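Local coordinates for extracellular solute-binding protein family 1 (Arthrobacter chlorophenolicus, PDB 4R2F) that probably serves as the extracellular sugar-binding component of a transporter, and holds the beta-glucan disaccharide laminaribiose in its pocket, at residues A[186-197]-A[262-273]; A[289-297]-A[365-376]. All coordinates share one frame; numbering follows the deposited sequence.

Contact 1: residues A[186-197]-A[262-273]; sequences LKGVGAVGFATG and LNAQWKDSKAAY
The rings of Phe194 and Tyr273 meet obliquely at their rims: Tyr273 CD2 lies in the plane of the Phe194 ring, 3.7 Å from Phe194 CD1, so this is an edge contact and not a face stack. Both rings have CG anti to the backbone N (chi1 -156° for Phe194, -173° for Tyr273), which brings them out on the same side of the two chains. The indole of Trp266 is used differently. Ala271 CB sits over the centre of one face, while Trp266 NE1 at the edge gives its hydrogen to a water that in turn donates to Ala195 O. Ala195 itself points at the other segment, its CB 3.6 Å from Ala271 CB and also touching Leu262 CD1; a methyl suits a place walled by an indole, a leucine and a second alanine. The Leu262 side chain is about 7 Å from a bound glucose unit, which puts the contact close to the sugar pocket. Ala272 CB is likewise small enough to fit against Leu186, 3.6 Å from Leu186 CD2.

Between these groups the backbones join in a single beta bridge, Val192 with Ala271. Val192 N donates to Lys270 O at 2.8 Å, Ala272 N returns a bond to Val192 O, and farther on Ala195 N reaches Tyr273 O at 2.8 Å. Gly190, whose positive phi suits a residue without a side chain, ends helix 176-188 in a Schellman motif, and its carbonyl accepts from Lys270 NZ. Gln265 crosses Val192 at about a right angle, its NE2 bonded to Asp251 and its OE1 taking a hydrogen from a water that accepts from Thr196 N.

Main-chain bonds thus fix the alignment of two helix exits, while compact apolar groups fill the interior; Gly193 O and Tyr273 N are nevertheless buried without partners, a probable energetic cost.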
loop_
_atom_site.group_PDB
_atom_site.type_symbol
_atom_site.label_atom_id
_atom_site.label_comp_id
_atom_site.label_asym_id
_atom_site.label_seq_id
_atom_site.Cartn_x
_atom_site.Cartn_y
_atom_site.Cartn_z
ATOM N N LEU A 186 25.512 10.594 1.003
ATOM C CA LEU A 186 24.723 10.786 -0.196
ATOM C C LEU A 186 24.295 12.239 -0.293
ATOM O O LEU A 186 24.322 12.832 -1.367
ATOM C CB LEU A 186 23.510 9.870 -0.185
ATOM C CG LEU A 186 23.880 8.410 -0.437
ATOM C CD1 LEU A 186 22.796 7.483 0.076
ATOM C CD2 LEU A 186 24.126 8.175 -1.922
ATOM N N LYS A 187 23.910 12.819 0.833
ATOM C CA LYS A 187 23.596 14.240 0.863
ATOM C C LYS A 187 24.795 15.069 0.400
ATOM O O LYS A 187 24.653 16.021 -0.350
ATOM C CB LYS A 187 23.176 14.649 2.263
ATOM C CG LYS A 187 22.848 16.134 2.436
ATOM C CD LYS A 187 22.498 16.372 3.900
ATOM C CE LYS A 187 23.223 17.554 4.511
ATOM N NZ LYS A 187 22.703 18.802 3.909
ATOM N N GLY A 188 25.976 14.670 0.835
ATOM C CA GLY A 188 27.214 15.329 0.475
ATOM C C GLY A 188 27.526 15.280 -1.002
ATOM O O GLY A 188 28.255 16.115 -1.464
ATOM N N VAL A 189 26.983 14.329 -1.764
ATOM C CA VAL A 189 27.141 14.399 -3.228
ATOM C C VAL A 189 25.861 14.879 -3.926
ATOM O O VAL A 189 25.691 14.662 -5.119
ATOM C CB VAL A 189 27.679 13.095 -3.869
ATOM C CG1 VAL A 189 29.038 12.739 -3.270
ATOM C CG2 VAL A 189 26.694 11.932 -3.745
ATOM N N GLY A 190 24.981 15.547 -3.188
ATOM C CA GLY A 190 23.774 16.149 -3.771
ATOM C C GLY A 190 22.580 15.226 -3.990
ATOM O O GLY A 190 21.635 15.578 -4.696
ATOM N N ALA A 191 22.597 14.053 -3.376
ATOM C CA ALA A 191 21.503 13.098 -3.553
ATOM C C ALA A 191 20.567 13.110 -2.341
ATOM O O ALA A 191 20.890 13.662 -1.283
ATOM C CB ALA A 191 22.063 11.702 -3.768
ATOM N N VAL A 192 19.401 12.505 -2.507
ATOM C CA VAL A 192 18.488 12.316 -1.389
ATOM C C VAL A 192 18.689 10.937 -0.821
ATOM O O VAL A 192 18.455 9.926 -1.482
ATOM C CB VAL A 192 17.030 12.544 -1.798
ATOM C CG1 VAL A 192 16.086 12.152 -0.666
ATOM C CG2 VAL A 192 16.846 14.006 -2.170
ATOM N N GLY A 193 19.114 10.902 0.426
ATOM C CA GLY A 193 19.432 9.643 1.091
ATOM C C GLY A 193 18.249 8.814 1.539
ATOM O O GLY A 193 18.410 7.644 1.834
ATOM N N PHE A 194 17.062 9.418 1.619
ATOM C CA PHE A 194 15.867 8.673 1.962
ATOM C C PHE A 194 14.661 9.395 1.376
ATOM O O PHE A 194 14.047 10.281 2.014
ATOM C CB PHE A 194 15.763 8.498 3.480
ATOM C CG PHE A 194 14.943 7.317 3.911
ATOM C CD1 PHE A 194 15.395 6.028 3.698
ATOM C CD2 PHE A 194 13.757 7.493 4.578
ATOM C CE1 PHE A 194 14.656 4.938 4.104
ATOM C CE2 PHE A 194 13.022 6.411 5.000
ATOM C CZ PHE A 194 13.464 5.130 4.752
ATOM N N ALA A 195 14.318 8.996 0.156
ATOM C CA ALA A 195 13.310 9.667 -0.622
ATOM C C ALA A 195 11.958 9.210 -0.150
ATOM O O ALA A 195 11.711 8.006 0.010
ATOM C CB ALA A 195 13.483 9.360 -2.099
ATOM N N THR A 196 11.093 10.185 0.068
ATOM C CA THR A 196 9.710 9.939 0.444
ATOM C C THR A 196 8.874 11.159 0.022
ATOM O O THR A 196 9.388 12.068 -0.611
ATOM C CB THR A 196 9.581 9.609 1.941
ATOM O OG1 THR A 196 8.299 9.028 2.182
ATOM C CG2 THR A 196 9.741 10.845 2.798
ATOM N N GLY A 197 7.592 11.163 0.358
ATOM C CA GLY A 197 6.742 12.268 0.035
ATOM C C GLY A 197 5.411 12.160 0.722
ATOM O O GLY A 197 4.879 11.064 0.857
ATOM N N LEU A 262 7.814 12.610 -6.460
ATOM C CA LEU A 262 8.629 11.542 -5.915
ATOM C C LEU A 262 9.150 10.616 -7.033
ATOM O O LEU A 262 10.340 10.296 -7.070
ATOM C CB LEU A 262 7.836 10.771 -4.847
ATOM C CG LEU A 262 8.561 9.540 -4.279
ATOM C CD1 LEU A 262 9.930 9.888 -3.703
ATOM C CD2 LEU A 262 7.674 8.901 -3.235
ATOM N N ASN A 263 8.261 10.191 -7.929
ATOM C CA ASN A 263 8.676 9.412 -9.087
ATOM C C ASN A 263 9.778 10.130 -9.894
ATOM O O ASN A 263 10.774 9.522 -10.256
ATOM C CB ASN A 263 7.485 9.103 -9.981
ATOM C CG ASN A 263 6.550 8.069 -9.386
ATOM O OD1 ASN A 263 6.870 7.384 -8.424
ATOM N ND2 ASN A 263 5.389 7.947 -9.971
ATOM N N ALA A 264 9.612 11.429 -10.138
ATOM C CA ALA A 264 10.625 12.203 -10.838
ATOM C C ALA A 264 11.971 12.186 -10.131
ATOM O O ALA A 264 13.000 12.139 -10.800
ATOM C CB ALA A 264 10.160 13.641 -11.077
ATOM N N GLN A 265 11.990 12.217 -8.793
ATOM C CA GLN A 265 13.271 12.142 -8.077
ATOM C C GLN A 265 13.998 10.813 -8.363
ATOM O O GLN A 265 15.209 10.779 -8.483
ATOM C CB GLN A 265 13.108 12.289 -6.564
ATOM C CG GLN A 265 12.796 13.690 -6.071
ATOM C CD GLN A 265 13.104 13.858 -4.591
ATOM O OE1 GLN A 265 12.851 12.968 -3.759
ATOM N NE2 GLN A 265 13.687 14.993 -4.257
ATOM N N TRP A 266 13.237 9.729 -8.422
ATOM C CA TRP A 266 13.773 8.440 -8.783
ATOM C C TRP A 266 14.232 8.399 -10.243
ATOM O O TRP A 266 15.342 7.989 -10.522
ATOM C CB TRP A 266 12.738 7.353 -8.502
ATOM C CG TRP A 266 12.739 6.951 -7.054
ATOM C CD1 TRP A 266 11.784 7.232 -6.111
ATOM C CD2 TRP A 266 13.773 6.214 -6.372
ATOM N NE1 TRP A 266 12.157 6.706 -4.899
ATOM C CE2 TRP A 266 13.375 6.077 -5.033
ATOM C CE3 TRP A 266 14.991 5.652 -6.772
ATOM C CZ2 TRP A 266 14.163 5.408 -4.079
ATOM C CZ3 TRP A 266 15.764 4.977 -5.823
ATOM C CH2 TRP A 266 15.331 4.840 -4.504
ATOM N N LYS A 267 13.396 8.864 -11.162
ATOM C CA LYS A 267 13.731 8.834 -12.580
ATOM C C LYS A 267 14.974 9.666 -12.902
ATOM O O LYS A 267 15.826 9.235 -13.648
ATOM C CB LYS A 267 12.558 9.337 -13.419
ATOM C CG LYS A 267 12.752 9.112 -14.917
ATOM C CD LYS A 267 11.739 9.876 -15.746
ATOM C CE LYS A 267 12.101 9.755 -17.213
ATOM N NZ LYS A 267 11.140 10.515 -18.041
ATOM N N ASP A 268 15.092 10.838 -12.292
ATOM C CA ASP A 268 16.146 11.797 -12.624
ATOM C C ASP A 268 17.393 11.740 -11.735
ATOM O O ASP A 268 18.157 12.691 -11.693
ATOM C CB ASP A 268 15.533 13.210 -12.635
ATOM C CG ASP A 268 14.339 13.318 -13.595
ATOM O OD1 ASP A 268 14.304 12.595 -14.608
ATOM O OD2 ASP A 268 13.410 14.095 -13.337
ATOM N N SER A 269 17.622 10.622 -11.043
ATOM C CA SER A 269 18.866 10.394 -10.283
ATOM C C SER A 269 19.089 11.418 -9.196
ATOM O O SER A 269 20.222 11.811 -8.922
ATOM C CB SER A 269 20.105 10.283 -11.199
ATOM O OG SER A 269 19.916 9.200 -12.093
ATOM N N LYS A 270 17.992 11.823 -8.567
ATOM C CA LYS A 270 18.051 12.664 -7.380
ATOM C C LYS A 270 17.935 11.753 -6.119
ATOM O O LYS A 270 18.630 11.968 -5.127
ATOM C CB LYS A 270 16.962 13.738 -7.440
ATOM C CG LYS A 270 17.486 15.153 -7.298
ATOM C CD LYS A 270 18.038 15.411 -5.904
ATOM C CE LYS A 270 18.710 16.771 -5.844
ATOM N NZ LYS A 270 18.951 17.171 -4.433
ATOM N N ALA A 271 17.086 10.727 -6.182
ATOM C CA ALA A 271 16.851 9.838 -5.044
ATOM C C ALA A 271 17.854 8.707 -5.079
ATOM O O ALA A 271 17.911 7.994 -6.066
ATOM C CB ALA A 271 15.434 9.271 -5.119
ATOM N N ALA A 272 18.609 8.504 -4.005
ATOM C CA ALA A 272 19.554 7.389 -3.937
ATOM C C ALA A 272 18.980 6.162 -3.241
ATOM O O ALA A 272 19.416 5.059 -3.511
ATOM C CB ALA A 272 20.836 7.803 -3.234
ATOM N N TYR A 273 18.040 6.355 -2.328
ATOM C CA TYR A 273 17.590 5.273 -1.464
ATOM C C TYR A 273 16.236 5.650 -0.900
ATOM O O TYR A 273 15.943 6.833 -0.731
ATOM C CB TYR A 273 18.630 5.035 -0.371
ATOM C CG TYR A 273 18.412 3.837 0.539
ATOM C CD1 TYR A 273 18.843 2.570 0.174
ATOM C CD2 TYR A 273 17.820 3.987 1.782
ATOM C CE1 TYR A 273 18.656 1.471 1.015
ATOM C CE2 TYR A 273 17.622 2.895 2.627
ATOM C CZ TYR A 273 18.049 1.642 2.241
ATOM O OH TYR A 273 17.884 0.575 3.078
HETATM O O HOH W 1 21.664 13.065 -7.121
HETATM O O HOH W 2 10.910 6.423 -2.114
HETATM O O HOH W 3 11.947 12.875 -1.175
#

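Contact 2: residues A[289-297]-A[365-376]; sequences GDIVVASPI and NNVKIVNEYVPI
Tyr373 meets the chain at Ala294 and Pro296 with its hydroxyl and with one ring face. The hydroxyl donates to Ala294 O, with Tyr373 OH 2.5 Å from that oxygen and above the carbonyl plane of Ala294, and Pro296 lies over one face, Pro296 CG 3.9 Å from the ring centroid and 10° off the normal, a CH-pi contact. Proline is apt here because its rigid ring offers CH groups to the aromatic face. Beside it, Ser295 OG donates to Glu372 OE1 at 2.7 Å, where the carboxylate oxygen accepts on its syn lone pair. Lys368 runs out fully extended, CG anti to the backbone N (chi1 -175°), so that its methylenes slide along Val293 CG1 before Lys368 NZ bonds Val293 O at 2.9 Å from above the carbonyl plane. At the start of the helical segment, Asn365 OD1 accepts from Val293 N at 3.1 Å; the bond is nearly straight, but the N-H comes from well above the amide plane. Val293, directed at the helix, fits its branched side chain among Asn365, Lys368 and Ile369.

Two waters extend this shell: one links Ile291 O to Asn365 ND2, the other accepts from both Ser295 N and Lys368 NZ. Outside the two segments, Leu158 N also bonds to Tyr373 OH and so helps to fix its position. A phenylalanine in place of Tyr373 would probably leave Ala294 O without this donor and Leu158 N without its hydroxyl partner.

Strand 291-294 and helix 365-373 run nearly parallel, 12° apart with axes 8.4 Å from each other at closest. The strand pairs antiparallel with 145-161 through Val292 and Ala294, and the helix packs against it through Val293, with Ile369 reaching Ile155 of strand 145-161 and Val370 packing on Leu348 of strand 348-349.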
loop_
_atom_site.group_PDB
_atom_site.type_symbol
_atom_site.label_atom_id
_atom_site.label_comp_id
_atom_site.label_asym_id
_atom_site.label_seq_id
_atom_site.Cartn_x
_atom_site.Cartn_y
_atom_site.Cartn_z
ATOM N N GLY A 289 18.426 -0.357 -15.327
ATOM C CA GLY A 289 19.005 -1.368 -14.423
ATOM C C GLY A 289 19.725 -0.718 -13.242
ATOM O O GLY A 289 20.221 -1.405 -12.347
ATOM N N ASP A 290 19.767 0.615 -13.218
ATOM C CA ASP A 290 20.477 1.329 -12.153
ATOM C C ASP A 290 19.661 1.330 -10.858
ATOM O O ASP A 290 20.237 1.350 -9.774
ATOM C CB ASP A 290 20.825 2.756 -12.582
ATOM C CG ASP A 290 21.897 3.386 -11.731
ATOM O OD1 ASP A 290 22.755 2.684 -11.170
ATOM O OD2 ASP A 290 21.900 4.619 -11.609
ATOM N N ILE A 291 18.333 1.267 -10.971
ATOM C CA ILE A 291 17.444 1.258 -9.797
ATOM C C ILE A 291 17.126 -0.177 -9.428
ATOM O O ILE A 291 16.529 -0.905 -10.229
ATOM C CB ILE A 291 16.115 1.980 -10.058
ATOM C CG1 ILE A 291 16.363 3.465 -10.358
ATOM C CG2 ILE A 291 15.204 1.818 -8.847
ATOM C CD1 ILE A 291 15.143 4.170 -10.919
ATOM N N VAL A 292 17.493 -0.552 -8.203
ATOM C CA VAL A 292 17.519 -1.937 -7.749
ATOM C C VAL A 292 16.937 -2.099 -6.339
ATOM O O VAL A 292 17.053 -1.203 -5.485
ATOM C CB VAL A 292 18.992 -2.440 -7.763
ATOM C CG1 VAL A 292 19.143 -3.794 -7.091
ATOM C CG2 VAL A 292 19.504 -2.480 -9.199
ATOM N N VAL A 293 16.323 -3.248 -6.090
ATOM C CA VAL A 293 15.790 -3.549 -4.727
ATOM C C VAL A 293 16.928 -3.736 -3.743
ATOM O O VAL A 293 17.902 -4.432 -4.040
ATOM C CB VAL A 293 14.867 -4.783 -4.749
ATOM C CG1 VAL A 293 14.464 -5.212 -3.340
ATOM C CG2 VAL A 293 13.622 -4.472 -5.563
ATOM N N ALA A 294 16.817 -3.073 -2.594
ATOM C CA ALA A 294 17.790 -3.219 -1.505
ATOM C C ALA A 294 17.264 -4.226 -0.479
ATOM O O ALA A 294 16.054 -4.408 -0.347
ATOM C CB ALA A 294 18.050 -1.862 -0.837
ATOM N N SER A 295 18.164 -4.858 0.272
ATOM C CA SER A 295 17.724 -5.800 1.313
ATOM C C SER A 295 17.075 -5.053 2.472
ATOM O O SER A 295 17.448 -3.915 2.761
ATOM C CB SER A 295 18.901 -6.631 1.827
ATOM O OG SER A 295 19.379 -7.504 0.799
ATOM N N PRO A 296 16.101 -5.689 3.149
ATOM C CA PRO A 296 15.537 -5.064 4.350
ATOM C C PRO A 296 16.636 -4.785 5.363
ATOM O O PRO A 296 17.675 -5.453 5.357
ATOM C CB PRO A 296 14.548 -6.101 4.892
ATOM C CG PRO A 296 14.416 -7.154 3.857
ATOM C CD PRO A 296 15.553 -7.030 2.888
ATOM N N ILE A 297 16.425 -3.776 6.199
ATOM C CA ILE A 297 17.406 -3.384 7.204
ATOM C C ILE A 297 16.886 -3.661 8.602
ATOM O O ILE A 297 15.679 -3.699 8.851
ATOM C CB ILE A 297 17.759 -1.906 7.106
ATOM C CG1 ILE A 297 16.531 -1.017 7.375
ATOM C CG2 ILE A 297 18.350 -1.615 5.716
ATOM C CD1 ILE A 297 16.809 0.454 7.144
ATOM N N ASN A 365 14.336 -8.208 -9.295
ATOM C CA ASN A 365 13.741 -7.365 -8.265
ATOM C C ASN A 365 12.511 -8.001 -7.657
ATOM O O ASN A 365 12.333 -7.936 -6.455
ATOM C CB ASN A 365 13.393 -5.997 -8.813
ATOM C CG ASN A 365 14.622 -5.185 -9.117
ATOM O OD1 ASN A 365 15.606 -5.218 -8.362
ATOM N ND2 ASN A 365 14.572 -4.431 -10.201
ATOM N N ASN A 366 11.666 -8.606 -8.486
ATOM C CA ASN A 366 10.465 -9.250 -7.997
ATOM C C ASN A 366 10.836 -10.424 -7.113
ATOM O O ASN A 366 10.231 -10.633 -6.060
ATOM C CB ASN A 366 9.580 -9.769 -9.130
ATOM C CG ASN A 366 8.933 -8.665 -9.962
ATOM O OD1 ASN A 366 8.781 -7.505 -9.559
ATOM N ND2 ASN A 366 8.484 -9.061 -11.122
ATOM N N VAL A 367 11.806 -11.215 -7.555
ATOM C CA VAL A 367 12.247 -12.363 -6.759
ATOM C C VAL A 367 12.819 -11.942 -5.412
ATOM O O VAL A 367 12.542 -12.574 -4.379
ATOM C CB VAL A 367 13.254 -13.241 -7.524
ATOM C CG1 VAL A 367 13.906 -14.265 -6.605
ATOM C CG2 VAL A 367 12.532 -13.944 -8.671
ATOM N N LYS A 368 13.598 -10.867 -5.400
ATOM C CA LYS A 368 14.167 -10.404 -4.136
ATOM C C LYS A 368 13.071 -9.960 -3.139
ATOM O O LYS A 368 13.163 -10.196 -1.925
ATOM C CB LYS A 368 15.140 -9.285 -4.408
ATOM C CG LYS A 368 15.883 -8.801 -3.177
ATOM C CD LYS A 368 17.039 -7.920 -3.602
ATOM C CE LYS A 368 17.846 -7.470 -2.419
ATOM N NZ LYS A 368 19.090 -6.775 -2.824
ATOM N N ILE A 369 12.014 -9.338 -3.653
ATOM C CA ILE A 369 10.876 -8.908 -2.823
ATOM C C ILE A 369 10.158 -10.101 -2.208
ATOM O O ILE A 369 9.869 -10.120 -1.002
ATOM C CB ILE A 369 9.896 -8.041 -3.656
ATOM C CG1 ILE A 369 10.555 -6.710 -4.009
ATOM C CG2 ILE A 369 8.589 -7.801 -2.924
ATOM C CD1 ILE A 369 9.902 -6.033 -5.190
ATOM N N VAL A 370 9.878 -11.096 -3.041
ATOM C CA VAL A 370 9.296 -12.354 -2.586
ATOM C C VAL A 370 10.145 -13.003 -1.532
ATOM O O VAL A 370 9.644 -13.428 -0.493
ATOM C CB VAL A 370 9.055 -13.315 -3.784
ATOM C CG1 VAL A 370 8.519 -14.674 -3.343
ATOM C CG2 VAL A 370 8.022 -12.688 -4.711
ATOM N N ASN A 371 11.444 -13.065 -1.780
ATOM C CA ASN A 371 12.307 -13.846 -0.916
ATOM C C ASN A 371 12.705 -13.146 0.374
ATOM O O ASN A 371 12.902 -13.803 1.358
ATOM C CB ASN A 371 13.567 -14.296 -1.658
ATOM C CG ASN A 371 13.271 -15.342 -2.728
ATOM O OD1 ASN A 371 12.169 -15.861 -2.815
ATOM N ND2 ASN A 371 14.252 -15.622 -3.563
ATOM N N GLU A 372 12.830 -11.823 0.345
ATOM C CA GLU A 372 13.346 -11.068 1.481
ATOM C C GLU A 372 12.309 -10.229 2.166
ATOM O O GLU A 372 12.429 -9.996 3.348
ATOM C CB GLU A 372 14.521 -10.183 1.045
ATOM C CG GLU A 372 15.695 -11.005 0.469
ATOM C CD GLU A 372 16.970 -10.210 0.242
ATOM O OE1 GLU A 372 17.172 -9.139 0.877
ATOM O OE2 GLU A 372 17.806 -10.682 -0.571
ATOM N N TYR A 373 11.292 -9.759 1.454
ATOM C CA TYR A 373 10.261 -8.910 2.109
ATOM C C TYR A 373 9.004 -9.681 2.506
ATOM O O TYR A 373 8.468 -9.508 3.609
ATOM C CB TYR A 373 9.931 -7.678 1.216
ATOM C CG TYR A 373 11.041 -6.661 1.172
ATOM C CD1 TYR A 373 12.149 -6.814 0.322
ATOM C CD2 TYR A 373 11.000 -5.535 1.993
ATOM C CE1 TYR A 373 13.161 -5.854 0.279
ATOM C CE2 TYR A 373 12.023 -4.613 1.989
ATOM C CZ TYR A 373 13.093 -4.765 1.118
ATOM O OH TYR A 373 14.071 -3.826 1.131
ATOM N N VAL A 374 8.516 -10.563 1.646
ATOM C CA VAL A 374 7.284 -11.273 1.975
ATOM C C VAL A 374 7.347 -11.992 3.322
ATOM O O VAL A 374 6.415 -11.878 4.115
ATOM C CB VAL A 374 6.830 -12.209 0.837
ATOM C CG1 VAL A 374 5.707 -13.155 1.290
ATOM C CG2 VAL A 374 6.331 -11.363 -0.306
ATOM N N PRO A 375 8.459 -12.700 3.604
ATOM C CA PRO A 375 8.492 -13.478 4.859
ATOM C C PRO A 375 8.437 -12.669 6.156
ATOM O O PRO A 375 8.102 -13.223 7.201
ATOM C CB PRO A 375 9.828 -14.227 4.777
ATOM C CG PRO A 375 10.163 -14.270 3.321
ATOM C CD PRO A 375 9.630 -12.984 2.756
ATOM N N ILE A 376 8.769 -11.378 6.093
ATOM C CA ILE A 376 8.767 -10.498 7.278
ATOM C C ILE A 376 7.645 -9.467 7.231
ATOM O O ILE A 376 7.617 -8.515 8.024
ATOM C CB ILE A 376 10.115 -9.787 7.439
ATOM C CG1 ILE A 376 10.499 -9.048 6.149
ATOM C CG2 ILE A 376 11.206 -10.803 7.834
ATOM C CD1 ILE A 376 11.600 -8.038 6.361
HETATM O O HOH W 4 16.438 -2.889 -11.716
HETATM O O HOH W 5 20.865 -4.976 -1.208
#

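Overall arrangement
Following the chain from its N terminus, helix 176-188 leads into the first half of contact 1, and the loop closes when 262-273 returns after an intervening stretch that includes helices 204-215 and 232-246. Contact 2 opens only later, at 289-297, and closes at 365-376 after strand 306-316 and helix 322-335. The two are therefore in series, neither nested nor crossed. Their centres lie 19 Å apart, yet they touch: Tyr273 packs on Ala294 and Ile297, and Ile291 CD1 on Trp266 O. Strand 145-161 pairs with both 273-275 and 291-294, so one sheet ties the helix ends of contact 1 to the helix of contact 2.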